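Local coordinates for protein tyrosyl-tRNA synthetase (Aeropyrum pernix, PDB 2CYA) that probably catalyses the ATP-dependent activation of tyrosine and its transfer to the acceptor end of tRNA(Tyr), working as a homodimer, at residues I50-W55 against M239-P244; S215-P220 against L277-Y282; T246-V251 against R259-A264; A94-R99 against K352-A357; H77-D82 against G86-I91. One frame throughout, in Å; residues are numbered along the deposited sequence.

Interactions 1, 2 and 3 touch one another and gather round the loop that follows strand 207-211: interaction 1 sets its KMSKS part against the start of helix 51-64, interaction 2 ties its beginning to helix 275-284, and interaction 3 fastens its end to helix 254-262. Their chemistry is largely polar, a bound sulfate in interaction 1, a glutamate carboxylate in interaction 2 and a lysine ammonium in interaction 3, each beside a small apolar contact, and interaction 3 is buried. Interactions 4 and 5 both use helix 88-104 and rest on apolar packing. Interaction 4, against the C-terminal helix, has an exposed arginine at its margin; interaction 5, a short interhelical loop, reaches the second subunit.

Interaction 1. Residues I50-W55 against M239-P244; sequences IGWLVW and MSKSKP. With SO4 (sulfate ion), chain C.
The indole of Trp-52 and the side chain of Lys-241 cross at about a right angle, and a sulfate oxygen is gripped where they meet. Trp-52 NE1 gives its hydrogen to O4 of the sulfate at 2.9 Å, a bent bond of 130°, with the sulfur lying at the ring edge, in the ring plane. Lys-241 NZ reaches the same O4 at 2.8 Å and passes 3.4 Å from Trp-52 CZ2, oblique to the ring. Bends at chi2 and chi3 fold the lysine chain back toward the sulfate. His-49 NE2 is a further donor to the ion, and Ser-45 OG also binds the ammonium group. Met-239 to Ser-242 belong to the KMSKS signature of class I aminoacyl-tRNA synthetases, and Trp-52 and Lys-241 are both inferred to bind ATP, so the sulfate, probably from the crystallisation liquor, is consistent with an anion site in the nucleotide pocket. Exchanging Trp-52 for a leucine would probably leave sulfate O4 without its indole donor and open a gap beside Lys-241 and Val-98. Deeper in, Met-239 lays its sulfur 3.7 Å from Ile-50 CG1, the two chains meeting at a slant. With CG of Met-239 opposite the backbone N (chi1 -170°), the chain reaches toward Ile-50 and Gly-51, and a bend at chi3 brings CE to 4.0 Å from Ile-50 CD1.

Interaction 2. Residues S215-P220 against L277-Y282; sequences SSLQGP and LEIARY
The loop that leads from strand 207-211 to the KMSKS signature is held at its beginning by helix 275-284, through one carboxylate and one apolar contact. Glu-278, its chain extended beyond CG (chi2 179°), reaches from the helix to Ser-215. The backbone N of Ser-215 donates to Glu-278 OE1 at 2.8 Å along an almost straight line, with an N-H...O angle of 172°. The donor arrives on the syn side of the oxygen, 18° out of the carboxylate plane. The hydroxyl of Ser-215 lies beside the same carboxylate, with OG 3.2 Å from Glu-278 OE1 and 3.4 Å from Glu-278 OE2, at best a weak interaction. At the next residue of the helix, Leu-217 CD2 meets Ile-279 CD1 at 4.2 Å, the two side chains crossing at about a right angle. Leu-217 also rests on Lys-260, and Ile-279 on Ile-261 of helix 254-262 and on Val-330 and Leu-334 of helix 323-346. The short, straight backbone bond probably steadies both the carboxylate of this partly exposed glutamate and the start of the loop, with any contribution from the hydroxyl being minor.

Interaction 3. Residues T246-V251 against R259-A264; sequences TAVFVV and RKIRKA
Lys-260 carries the polar part of this contact, stretching from helix 254-262 to the backbone of Ala-247. Its NZ donates to Ala-247 O at 2.6 Å, and the ammonium lies nearly in line with the carbonyl bond, the C=O...N angle being 164°. The chain is extended beyond CG (chi2 -179°, chi3 -177°), which carries the charge the full length of the side chain into the loop. NZ has further partners in Pro-244 O, a hydrogen bond, and the carboxylate of Asp-252, a salt bridge; the charge of this buried lysine is thus met by two carbonyls and an acid. Asp-252 OD2 also accepts from Phe-249 N, linking the lysine's counter-ion to the same piece of loop.

The aromatic neighbour is Phe-249, whose side chain crosses that of Lys-260 at about a right angle. Its CD1 is 3.7 Å from Lys-260 NZ, and the ammonium stands oblique to the ring.

Apolar contacts run beside the lysine. Val-248 CG2 lies 4.3 Å from Lys-260 CD and the same distance from Ile-261 CD1, so this one methyl group touches both neighbouring residues of the helix.

Ile-261 continues into Ile-279 of helix 275-284 and into Ala-331 and Leu-334 of helix 323-346. On the loop side, a backbone hydrogen bond joins Val-248 to Ile-50, near the start of helix 51-64, and Phe-249 packs on Lys-241 of the KMSKS signature, placing the segment between that signature and the helices that follow it.

Interaction 4. Residues A94-R99 against K352-A357; sequences AARIVR and KRALEA
Ile-97 drives its terminal methyl against the backbone of the C-terminal helix, with CD1 4.0 Å from Leu-355 CA and 4.2 Å from Leu-355 CB. CG1 stands opposite the carbonyl carbon (chi1 -67°) and the chain then runs straight (chi2 177°), which presents CD1 as the leading atom. Toward the solvent, Arg-96 contributes its guanidinium end: NH2 approaches Ala-354 CB at 3.8 Å, obliquely to the guanidinium plane, after the chain bends at chi3 (-66°). The small alanine lets the arginine come up against the helix.

Around this first shell, Ile-97 also touches Met-351 and Ile-358, so residues of helix 349-360 before and after Leu-355 in sequence share the same isoleucine. Leu-355 turns its side chain to Val-47 and to Val-251.

Helix 88-104 is also joined to the catalytic domain's interior, where Val-98 packs on Trp-52, Trp-55 and Tyr-42. The arrangement is helix-against-helix packing, by which the C-terminal helix 349-360 closes against a helix beside the parallel strands of the Rossmann-type nucleotide-binding fold of class I synthetases.

Interaction 5. Residues H77-D82 against G86-I91; sequences HAYIND and GDMDLI
Tyr-79 is the main aromatic partner, and it meets the second segment with its ring edge and with its CB. The carbonyl oxygen of Gly-86 lies in the plane of the ring at that edge, 3.3 Å from Tyr-79 CD1 and 3.4 Å from Tyr-79 CE1, an approach directed at the ring's C-H atoms. Met-88 makes a Met-aromatic contact: its SD is 5.0 Å from the ring centroid and 54° off the ring normal, hence oblique. Bends at chi2 (-56°) and chi3 (-74°) curl the methionine back, bringing SD to 3.9 Å from Tyr-79 CB. Replacing Tyr-79 with a serine would probably leave the Met-88 sulfur and the Gly-86 carbonyl without their aromatic neighbour and open a gap beside Arg-132 of the second subunit.

Aliphatic packing joins the two helices: Ile-91 CD1 sits 3.8 Å from Ala-78 CB and also lies close to Tyr-79 N.

Backbone geometry sets the turn. A glycine suits position 86, where phi is positive and a CB would press on the Tyr-79 ring.

Polar groups finish the helix ends. Asp-87 is the N-cap of helix 88-104, its OD1 accepting weak bonds from Asp-89 N and Leu-90 N. Asp-82 is salt-bridged to Lys-135 of the second subunit and is the C-prime residue of a Schellman motif, in which Lys-83 N bonds to Ala-78 O and Asp-82 N to Tyr-79 O. A Schellman ending followed by an N-capped start joins helix 75-80 to helix 88-104 through a short loop at the dimer contact.

Interaction 1. Residues I50-W55 against M239-P244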
# COMPACT_ATOMS: atom_id res chain seq x y z
N ILE A 50 -3.62 29.61 12.71
CA ILE A 50 -3.17 30.59 11.74
C ILE A 50 -2.05 30.17 10.81
O ILE A 50 -1.86 30.78 9.76
CB ILE A 50 -2.80 31.91 12.44
CG1 ILE A 50 -1.66 31.69 13.46
CG2 ILE A 50 -4.05 32.47 13.13
CD1 ILE A 50 -1.17 32.99 14.09
N GLY A 51 -1.31 29.13 11.19
CA GLY A 51 -0.21 28.68 10.36
C GLY A 51 -0.67 28.22 8.99
O GLY A 51 0.03 28.38 7.99
N TRP A 52 -1.87 27.66 8.95
CA TRP A 52 -2.44 27.16 7.70
C TRP A 52 -2.81 28.30 6.77
O TRP A 52 -2.92 28.09 5.55
CB TRP A 52 -3.68 26.30 7.99
CG TRP A 52 -3.37 25.01 8.71
CD1 TRP A 52 -2.14 24.60 9.18
CD2 TRP A 52 -4.31 24.00 9.09
NE1 TRP A 52 -2.27 23.39 9.83
CE2 TRP A 52 -3.59 23.00 9.80
CE3 TRP A 52 -5.69 23.83 8.90
CZ2 TRP A 52 -4.21 21.86 10.32
CZ3 TRP A 52 -6.31 22.69 9.42
CH2 TRP A 52 -5.56 21.72 10.13
N LEU A 53 -3.00 29.50 7.32
CA LEU A 53 -3.38 30.65 6.49
C LEU A 53 -2.28 30.91 5.45
O LEU A 53 -2.58 31.31 4.31
CB LEU A 53 -3.62 31.90 7.36
CG LEU A 53 -4.89 31.97 8.24
CD1 LEU A 53 -4.87 33.25 9.07
CD2 LEU A 53 -6.15 31.94 7.35
N VAL A 54 -1.03 30.66 5.81
CA VAL A 54 0.08 30.86 4.89
C VAL A 54 -0.12 30.05 3.61
O VAL A 54 0.04 30.58 2.51
CB VAL A 54 1.44 30.44 5.50
CG1 VAL A 54 2.55 30.64 4.47
CG2 VAL A 54 1.74 31.26 6.76
N TRP A 55 -0.46 28.76 3.72
CA TRP A 55 -0.65 28.02 2.48
C TRP A 55 -2.00 28.36 1.82
O TRP A 55 -2.14 28.26 0.60
CB TRP A 55 -0.48 26.51 2.68
CG TRP A 55 -1.42 25.81 3.61
CD1 TRP A 55 -1.13 25.34 4.87
CD2 TRP A 55 -2.76 25.38 3.32
NE1 TRP A 55 -2.21 24.63 5.37
CE2 TRP A 55 -3.22 24.64 4.43
CE3 TRP A 55 -3.61 25.55 2.21
CZ2 TRP A 55 -4.50 24.07 4.48
CZ3 TRP A 55 -4.87 24.98 2.25
CH2 TRP A 55 -5.31 24.24 3.39
N MET A 239 3.95 25.11 14.73
CA MET A 239 2.73 25.50 15.42
C MET A 239 1.71 24.39 15.12
O MET A 239 1.50 24.03 13.96
CB MET A 239 2.21 26.85 14.89
CG MET A 239 1.07 27.43 15.71
SD MET A 239 0.24 28.91 15.03
CE MET A 239 1.08 30.21 15.92
N SER A 240 1.10 23.84 16.16
CA SER A 240 0.12 22.77 15.97
C SER A 240 -0.83 22.69 17.17
O SER A 240 -0.62 23.36 18.18
CB SER A 240 0.82 21.42 15.77
OG SER A 240 1.55 21.03 16.92
N LYS A 241 -1.86 21.86 17.04
CA LYS A 241 -2.85 21.69 18.10
C LYS A 241 -2.34 21.00 19.38
O LYS A 241 -3.10 20.84 20.34
CB LYS A 241 -4.07 20.93 17.56
CG LYS A 241 -4.85 21.67 16.47
CD LYS A 241 -4.18 21.63 15.11
CE LYS A 241 -4.23 20.22 14.53
NZ LYS A 241 -3.56 20.12 13.21
N SER A 242 -1.07 20.60 19.39
CA SER A 242 -0.46 19.93 20.55
C SER A 242 -0.66 20.69 21.87
O SER A 242 -1.38 20.22 22.76
CB SER A 242 1.05 19.73 20.31
OG SER A 242 1.30 19.03 19.09
N LYS A 243 -0.01 21.84 21.99
CA LYS A 243 -0.13 22.70 23.18
C LYS A 243 -0.91 23.94 22.77
O LYS A 243 -0.35 24.89 22.20
CB LYS A 243 1.26 23.10 23.69
CG LYS A 243 2.11 21.96 24.24
CD LYS A 243 3.50 22.45 24.62
CE LYS A 243 3.43 23.62 25.60
NZ LYS A 243 4.75 24.27 25.81
N PRO A 244 -2.22 23.97 23.07
CA PRO A 244 -3.11 25.08 22.75
C PRO A 244 -2.50 26.47 22.86
O PRO A 244 -2.68 27.29 21.97
CB PRO A 244 -4.27 24.89 23.71
CG PRO A 244 -4.37 23.39 23.79
CD PRO A 244 -2.91 22.99 23.94
S SO4 C . -0.39 20.79 11.86
O1 SO4 C . 0.78 21.73 11.61
O2 SO4 C . -0.65 20.03 10.56
O3 SO4 C . 0.04 19.83 12.82
O4 SO4 C . -1.52 21.64 12.02

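Interaction 2. Residues S215-P220 against L277-Y282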
# COMPACT_ATOMS: atom_id res chain seq x y z
N SER A 215 6.58 28.94 13.44
CA SER A 215 7.03 28.27 14.66
C SER A 215 6.05 28.35 15.83
O SER A 215 5.11 29.15 15.83
CB SER A 215 8.37 28.85 15.12
OG SER A 215 9.34 28.77 14.08
N SER A 216 6.28 27.51 16.83
CA SER A 216 5.48 27.48 18.04
C SER A 216 5.69 28.81 18.76
O SER A 216 6.77 29.39 18.69
CB SER A 216 5.95 26.33 18.94
OG SER A 216 5.24 26.31 20.16
N LEU A 217 4.67 29.29 19.46
CA LEU A 217 4.80 30.54 20.20
C LEU A 217 5.68 30.33 21.44
O LEU A 217 6.21 31.29 21.99
CB LEU A 217 3.42 31.06 20.64
CG LEU A 217 2.36 31.38 19.60
CD1 LEU A 217 1.04 31.63 20.30
CD2 LEU A 217 2.77 32.57 18.76
N GLN A 218 5.84 29.08 21.87
CA GLN A 218 6.63 28.77 23.06
C GLN A 218 8.11 29.19 22.98
O GLN A 218 8.57 29.98 23.81
CB GLN A 218 6.54 27.27 23.38
CG GLN A 218 7.20 26.33 22.38
CD GLN A 218 6.79 24.87 22.59
OE1 GLN A 218 6.74 24.38 23.72
NE2 GLN A 218 6.50 24.18 21.49
N GLY A 219 8.84 28.69 21.99
CA GLY A 219 10.24 29.07 21.88
C GLY A 219 11.11 28.17 21.04
O GLY A 219 10.89 28.04 19.83
N PRO A 220 12.13 27.52 21.65
CA PRO A 220 13.06 26.61 20.96
C PRO A 220 12.36 25.61 20.04
O PRO A 220 11.89 24.56 20.48
CB PRO A 220 13.79 25.94 22.11
CG PRO A 220 13.83 27.02 23.15
CD PRO A 220 12.42 27.57 23.09
N LEU A 277 7.55 37.63 14.62
CA LEU A 277 7.96 38.26 13.37
C LEU A 277 7.45 37.44 12.17
O LEU A 277 7.01 38.00 11.18
CB LEU A 277 9.49 38.41 13.32
CG LEU A 277 10.05 39.63 14.04
CD1 LEU A 277 11.56 39.74 13.81
CD2 LEU A 277 9.37 40.89 13.50
N GLU A 278 7.50 36.12 12.28
CA GLU A 278 7.02 35.25 11.20
C GLU A 278 5.55 35.54 10.94
O GLU A 278 5.12 35.62 9.80
CB GLU A 278 7.18 33.77 11.57
CG GLU A 278 8.61 33.34 11.80
CD GLU A 278 8.73 31.88 12.20
OE1 GLU A 278 7.83 31.36 12.91
OE2 GLU A 278 9.73 31.25 11.82
N ILE A 279 4.76 35.68 12.01
CA ILE A 279 3.35 35.98 11.85
C ILE A 279 3.19 37.31 11.10
O ILE A 279 2.39 37.43 10.17
CB ILE A 279 2.64 36.07 13.21
CG1 ILE A 279 2.55 34.67 13.82
CG2 ILE A 279 1.29 36.78 13.06
CD1 ILE A 279 2.05 34.64 15.23
N ALA A 280 3.98 38.30 11.49
CA ALA A 280 3.90 39.61 10.85
C ALA A 280 4.25 39.49 9.37
O ALA A 280 3.54 40.01 8.51
CB ALA A 280 4.86 40.60 11.52
N ARG A 281 5.34 38.80 9.09
CA ARG A 281 5.78 38.64 7.72
C ARG A 281 4.89 37.75 6.83
O ARG A 281 4.50 38.15 5.73
CB ARG A 281 7.20 38.08 7.69
CG ARG A 281 7.73 37.93 6.26
CD ARG A 281 9.08 37.24 6.20
NE ARG A 281 9.51 37.05 4.82
CZ ARG A 281 10.61 36.40 4.45
NH1 ARG A 281 11.41 35.87 5.37
NH2 ARG A 281 10.91 36.27 3.16
N TYR A 282 4.58 36.55 7.30
CA TYR A 282 3.83 35.60 6.50
C TYR A 282 2.31 35.70 6.50
O TYR A 282 1.66 35.23 5.57
CB TYR A 282 4.24 34.18 6.89
CG TYR A 282 5.72 33.92 6.64
CD1 TYR A 282 6.31 34.29 5.43
CD2 TYR A 282 6.52 33.32 7.61
CE1 TYR A 282 7.66 34.07 5.19
CE2 TYR A 282 7.88 33.10 7.38
CZ TYR A 282 8.44 33.48 6.17
OH TYR A 282 9.76 33.21 5.88

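Interaction 3. Residues T246-V251 against R259-A264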
# COMPACT_ATOMS: atom_id res chain seq x y z
N THR A 246 0.49 27.41 22.48
CA THR A 246 1.58 27.68 21.54
C THR A 246 1.08 27.88 20.12
O THR A 246 1.88 28.04 19.19
CB THR A 246 2.60 26.54 21.52
OG1 THR A 246 1.98 25.36 20.99
CG2 THR A 246 3.14 26.29 22.92
N ALA A 247 -0.24 27.85 19.94
CA ALA A 247 -0.83 28.03 18.63
C ALA A 247 -2.10 28.88 18.70
O ALA A 247 -2.90 28.76 19.62
CB ALA A 247 -1.15 26.67 18.02
N VAL A 248 -2.28 29.74 17.70
CA VAL A 248 -3.46 30.58 17.65
C VAL A 248 -4.45 29.93 16.69
O VAL A 248 -4.16 29.79 15.50
CB VAL A 248 -3.10 31.99 17.17
CG1 VAL A 248 -4.35 32.87 17.13
CG2 VAL A 248 -2.05 32.59 18.10
N PHE A 249 -5.60 29.50 17.20
CA PHE A 249 -6.60 28.88 16.33
C PHE A 249 -7.51 29.94 15.71
O PHE A 249 -7.67 31.03 16.28
CB PHE A 249 -7.44 27.86 17.11
CG PHE A 249 -6.63 26.77 17.71
CD1 PHE A 249 -6.22 26.84 19.04
CD2 PHE A 249 -6.23 25.67 16.95
CE1 PHE A 249 -5.40 25.84 19.59
CE2 PHE A 249 -5.42 24.67 17.49
CZ PHE A 249 -5.01 24.76 18.81
N VAL A 250 -8.11 29.62 14.57
CA VAL A 250 -8.97 30.57 13.89
C VAL A 250 -10.23 30.86 14.68
O VAL A 250 -11.00 31.72 14.28
CB VAL A 250 -9.37 30.12 12.45
CG1 VAL A 250 -8.14 30.04 11.57
CG2 VAL A 250 -10.09 28.79 12.50
N VAL A 251 -10.44 30.15 15.79
CA VAL A 251 -11.62 30.39 16.60
C VAL A 251 -11.28 30.84 18.02
O VAL A 251 -12.15 30.85 18.88
CB VAL A 251 -12.57 29.15 16.70
CG1 VAL A 251 -13.15 28.81 15.33
CG2 VAL A 251 -11.83 27.97 17.31
N ARG A 259 -3.36 37.05 24.94
CA ARG A 259 -2.59 36.30 25.93
C ARG A 259 -1.48 35.50 25.25
O ARG A 259 -0.30 35.63 25.61
CB ARG A 259 -3.49 35.33 26.70
CG ARG A 259 -2.76 34.49 27.76
CD ARG A 259 -3.47 33.16 27.95
NE ARG A 259 -4.91 33.36 27.92
CZ ARG A 259 -5.78 32.60 27.24
NH1 ARG A 259 -7.07 32.90 27.29
NH2 ARG A 259 -5.37 31.56 26.53
N LYS A 260 -1.86 34.68 24.28
CA LYS A 260 -0.89 33.85 23.57
C LYS A 260 0.22 34.65 22.92
O LYS A 260 1.38 34.24 22.95
CB LYS A 260 -1.60 32.99 22.52
CG LYS A 260 -2.53 31.94 23.11
CD LYS A 260 -3.20 31.11 22.01
CE LYS A 260 -4.19 30.12 22.57
NZ LYS A 260 -4.65 29.20 21.48
N ILE A 261 -0.11 35.79 22.32
CA ILE A 261 0.92 36.60 21.68
C ILE A 261 1.79 37.30 22.74
O ILE A 261 3.01 37.38 22.60
CB ILE A 261 0.28 37.65 20.75
CG1 ILE A 261 -0.44 36.94 19.59
CG2 ILE A 261 1.35 38.61 20.24
CD1 ILE A 261 0.44 36.01 18.78
N ARG A 262 1.16 37.81 23.79
CA ARG A 262 1.88 38.48 24.87
C ARG A 262 2.95 37.55 25.47
O ARG A 262 4.07 37.97 25.73
CB ARG A 262 0.89 38.94 25.94
CG ARG A 262 1.48 39.73 27.10
CD ARG A 262 0.38 40.35 27.98
NE ARG A 262 -0.50 39.33 28.55
CZ ARG A 262 -1.82 39.26 28.35
NH1 ARG A 262 -2.44 40.15 27.57
NH2 ARG A 262 -2.52 38.28 28.91
N LYS A 263 2.60 36.29 25.66
CA LYS A 263 3.52 35.30 26.22
C LYS A 263 4.48 34.67 25.20
O LYS A 263 5.34 33.87 25.56
CB LYS A 263 2.71 34.17 26.86
CG LYS A 263 1.87 34.57 28.06
CD LYS A 263 1.11 33.36 28.59
CE LYS A 263 0.46 33.64 29.94
NZ LYS A 263 -0.29 32.45 30.46
N ALA A 264 4.33 35.03 23.93
CA ALA A 264 5.15 34.45 22.86
C ALA A 264 6.66 34.73 22.88
O ALA A 264 7.10 35.81 23.25
CB ALA A 264 4.59 34.86 21.50

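Interaction 4. Residues A94-R99 against K352-A357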
# COMPACT_ATOMS: atom_id res chain seq x y z
N ALA A 94 -13.22 18.40 10.23
CA ALA A 94 -12.12 19.37 10.23
C ALA A 94 -11.94 19.93 8.81
O ALA A 94 -11.61 21.11 8.65
CB ALA A 94 -10.81 18.71 10.73
N ALA A 95 -12.19 19.10 7.80
CA ALA A 95 -12.07 19.53 6.39
C ALA A 95 -13.19 20.50 6.00
O ALA A 95 -12.96 21.45 5.22
CB ALA A 95 -12.08 18.31 5.46
N ARG A 96 -14.40 20.28 6.50
CA ARG A 96 -15.50 21.20 6.18
C ARG A 96 -15.17 22.58 6.78
O ARG A 96 -15.48 23.61 6.19
CB ARG A 96 -16.82 20.71 6.75
CG ARG A 96 -17.31 19.41 6.16
CD ARG A 96 -18.81 19.28 6.39
NE ARG A 96 -19.15 19.15 7.80
CZ ARG A 96 -19.00 18.03 8.51
NH1 ARG A 96 -18.53 16.93 7.93
NH2 ARG A 96 -19.33 18.03 9.80
N ILE A 97 -14.55 22.59 7.94
CA ILE A 97 -14.18 23.85 8.57
C ILE A 97 -13.09 24.55 7.76
O ILE A 97 -13.15 25.76 7.54
CB ILE A 97 -13.72 23.61 10.02
CG1 ILE A 97 -14.92 23.12 10.84
CG2 ILE A 97 -13.17 24.89 10.63
CD1 ILE A 97 -14.60 22.76 12.29
N VAL A 98 -12.11 23.80 7.29
CA VAL A 98 -11.05 24.37 6.47
C VAL A 98 -11.65 25.05 5.23
O VAL A 98 -11.22 26.14 4.87
CB VAL A 98 -10.02 23.27 6.07
CG1 VAL A 98 -9.14 23.73 4.90
CG2 VAL A 98 -9.14 22.93 7.31
N ARG A 99 -12.64 24.43 4.59
CA ARG A 99 -13.23 25.07 3.41
C ARG A 99 -13.85 26.41 3.76
O ARG A 99 -13.72 27.38 3.00
CB ARG A 99 -14.31 24.20 2.76
CG ARG A 99 -13.78 23.07 1.92
CD ARG A 99 -14.89 22.31 1.22
NE ARG A 99 -14.81 20.89 1.57
CZ ARG A 99 -15.76 20.22 2.22
NH1 ARG A 99 -16.88 20.82 2.60
NH2 ARG A 99 -15.55 18.95 2.55
N LYS A 352 -20.49 24.95 14.06
CA LYS A 352 -20.14 25.15 15.46
C LYS A 352 -20.22 23.78 16.14
O LYS A 352 -19.41 23.45 17.01
CB LYS A 352 -21.10 26.13 16.13
CG LYS A 352 -20.76 26.40 17.59
CD LYS A 352 -21.55 27.59 18.15
CE LYS A 352 -21.10 27.97 19.57
NZ LYS A 352 -21.51 26.96 20.59
N ARG A 353 -21.21 22.99 15.72
CA ARG A 353 -21.43 21.65 16.25
C ARG A 353 -20.24 20.76 15.93
O ARG A 353 -19.76 20.02 16.78
CB ARG A 353 -22.70 21.03 15.65
CG ARG A 353 -23.96 21.26 16.47
CD ARG A 353 -25.13 20.47 15.90
NE ARG A 353 -25.76 21.13 14.76
CZ ARG A 353 -25.96 20.55 13.58
NH1 ARG A 353 -25.57 19.29 13.37
NH2 ARG A 353 -26.57 21.22 12.60
N ALA A 354 -19.78 20.83 14.69
CA ALA A 354 -18.63 20.03 14.27
C ALA A 354 -17.40 20.47 15.04
O ALA A 354 -16.58 19.65 15.47
CB ALA A 354 -18.40 20.19 12.78
N LEU A 355 -17.26 21.78 15.22
CA LEU A 355 -16.12 22.32 15.94
C LEU A 355 -16.06 21.75 17.35
O LEU A 355 -14.98 21.44 17.86
CB LEU A 355 -16.21 23.85 16.01
CG LEU A 355 -15.11 24.53 16.84
CD1 LEU A 355 -13.74 24.26 16.20
CD2 LEU A 355 -15.39 26.02 16.92
N GLU A 356 -17.22 21.61 17.98
CA GLU A 356 -17.28 21.10 19.34
C GLU A 356 -17.01 19.59 19.38
O GLU A 356 -16.32 19.10 20.27
CB GLU A 356 -18.64 21.49 19.95
CG GLU A 356 -18.88 23.02 19.82
CD GLU A 356 -20.11 23.56 20.54
OE1 GLU A 356 -21.23 23.03 20.32
OE2 GLU A 356 -19.95 24.53 21.32
N ALA A 357 -17.52 18.85 18.40
CA ALA A 357 -17.24 17.41 18.37
C ALA A 357 -15.72 17.27 18.27
O ALA A 357 -15.11 16.50 19.02
CB ALA A 357 -17.92 16.75 17.17

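Interaction 5. Residues H77-D82 against G86-I91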
# COMPACT_ATOMS: atom_id res chain seq x y z
N HIS A 77 -4.58 9.90 4.90
CA HIS A 77 -3.26 10.18 5.43
C HIS A 77 -3.39 10.55 6.91
O HIS A 77 -2.58 10.13 7.72
CB HIS A 77 -2.62 11.35 4.67
CG HIS A 77 -2.48 11.10 3.20
ND1 HIS A 77 -1.27 10.76 2.62
CD2 HIS A 77 -3.38 11.14 2.20
CE1 HIS A 77 -1.44 10.60 1.32
NE2 HIS A 77 -2.71 10.83 1.04
N ALA A 78 -4.41 11.34 7.25
CA ALA A 78 -4.63 11.76 8.64
C ALA A 78 -4.92 10.52 9.47
O ALA A 78 -4.46 10.38 10.62
CB ALA A 78 -5.82 12.73 8.72
N TYR A 79 -5.69 9.61 8.89
CA TYR A 79 -6.00 8.37 9.60
C TYR A 79 -4.70 7.63 9.86
O TYR A 79 -4.45 7.18 10.97
CB TYR A 79 -6.92 7.49 8.77
CG TYR A 79 -7.26 6.17 9.45
CD1 TYR A 79 -8.19 6.11 10.48
CD2 TYR A 79 -6.64 4.99 9.05
CE1 TYR A 79 -8.51 4.89 11.08
CE2 TYR A 79 -6.96 3.77 9.64
CZ TYR A 79 -7.89 3.73 10.65
OH TYR A 79 -8.23 2.51 11.21
N ILE A 80 -3.85 7.52 8.84
CA ILE A 80 -2.59 6.82 9.03
C ILE A 80 -1.81 7.41 10.20
O ILE A 80 -1.21 6.67 10.97
CB ILE A 80 -1.75 6.84 7.73
CG1 ILE A 80 -2.42 5.91 6.71
CG2 ILE A 80 -0.32 6.39 8.02
CD1 ILE A 80 -1.77 5.92 5.35
N ASN A 81 -1.84 8.74 10.35
CA ASN A 81 -1.15 9.38 11.46
C ASN A 81 -2.00 9.45 12.73
O ASN A 81 -1.69 10.19 13.66
CB ASN A 81 -0.70 10.79 11.08
CG ASN A 81 0.55 10.80 10.25
OD1 ASN A 81 1.40 9.92 10.39
ND2 ASN A 81 0.70 11.81 9.40
N ASP A 82 -3.09 8.69 12.76
CA ASP A 82 -3.99 8.66 13.92
C ASP A 82 -4.53 10.01 14.41
O ASP A 82 -4.85 10.15 15.60
CB ASP A 82 -3.31 7.93 15.07
CG ASP A 82 -3.02 6.48 14.75
OD1 ASP A 82 -3.97 5.76 14.38
OD2 ASP A 82 -1.84 6.08 14.85
N GLY A 86 -8.18 8.75 14.71
CA GLY A 86 -8.58 7.96 13.56
C GLY A 86 -10.08 8.00 13.30
O GLY A 86 -10.60 7.22 12.51
N ASP A 87 -10.76 8.93 13.96
CA ASP A 87 -12.21 9.08 13.79
C ASP A 87 -12.44 9.81 12.46
O ASP A 87 -12.33 11.03 12.39
CB ASP A 87 -12.77 9.90 14.95
CG ASP A 87 -14.29 9.92 14.99
OD1 ASP A 87 -14.93 10.06 13.92
OD2 ASP A 87 -14.84 9.82 16.11
N MET A 88 -12.78 9.05 11.43
CA MET A 88 -13.00 9.62 10.11
C MET A 88 -14.06 10.72 10.03
O MET A 88 -13.97 11.60 9.17
CB MET A 88 -13.32 8.50 9.11
CG MET A 88 -12.14 7.56 8.83
SD MET A 88 -10.63 8.43 8.25
CE MET A 88 -11.14 8.81 6.58
N ASP A 89 -15.07 10.67 10.91
CA ASP A 89 -16.12 11.68 10.92
C ASP A 89 -15.57 13.03 11.38
O ASP A 89 -15.95 14.09 10.87
CB ASP A 89 -17.25 11.29 11.87
CG ASP A 89 -17.94 10.01 11.46
OD1 ASP A 89 -18.48 9.96 10.34
OD2 ASP A 89 -17.94 9.06 12.28
N LEU A 90 -14.70 12.99 12.37
CA LEU A 90 -14.08 14.18 12.92
C LEU A 90 -13.07 14.75 11.93
O LEU A 90 -12.89 15.97 11.83
CB LEU A 90 -13.40 13.82 14.24
CG LEU A 90 -14.15 14.10 15.55
CD1 LEU A 90 -15.65 13.87 15.42
CD2 LEU A 90 -13.54 13.23 16.62
N ILE A 91 -12.41 13.87 11.20
CA ILE A 91 -11.44 14.30 10.21
C ILE A 91 -12.17 15.03 9.08
O ILE A 91 -11.71 16.06 8.61
CB ILE A 91 -10.65 13.12 9.65
CG1 ILE A 91 -9.76 12.54 10.75
CG2 ILE A 91 -9.82 13.56 8.42
CD1 ILE A 91 -8.95 11.32 10.31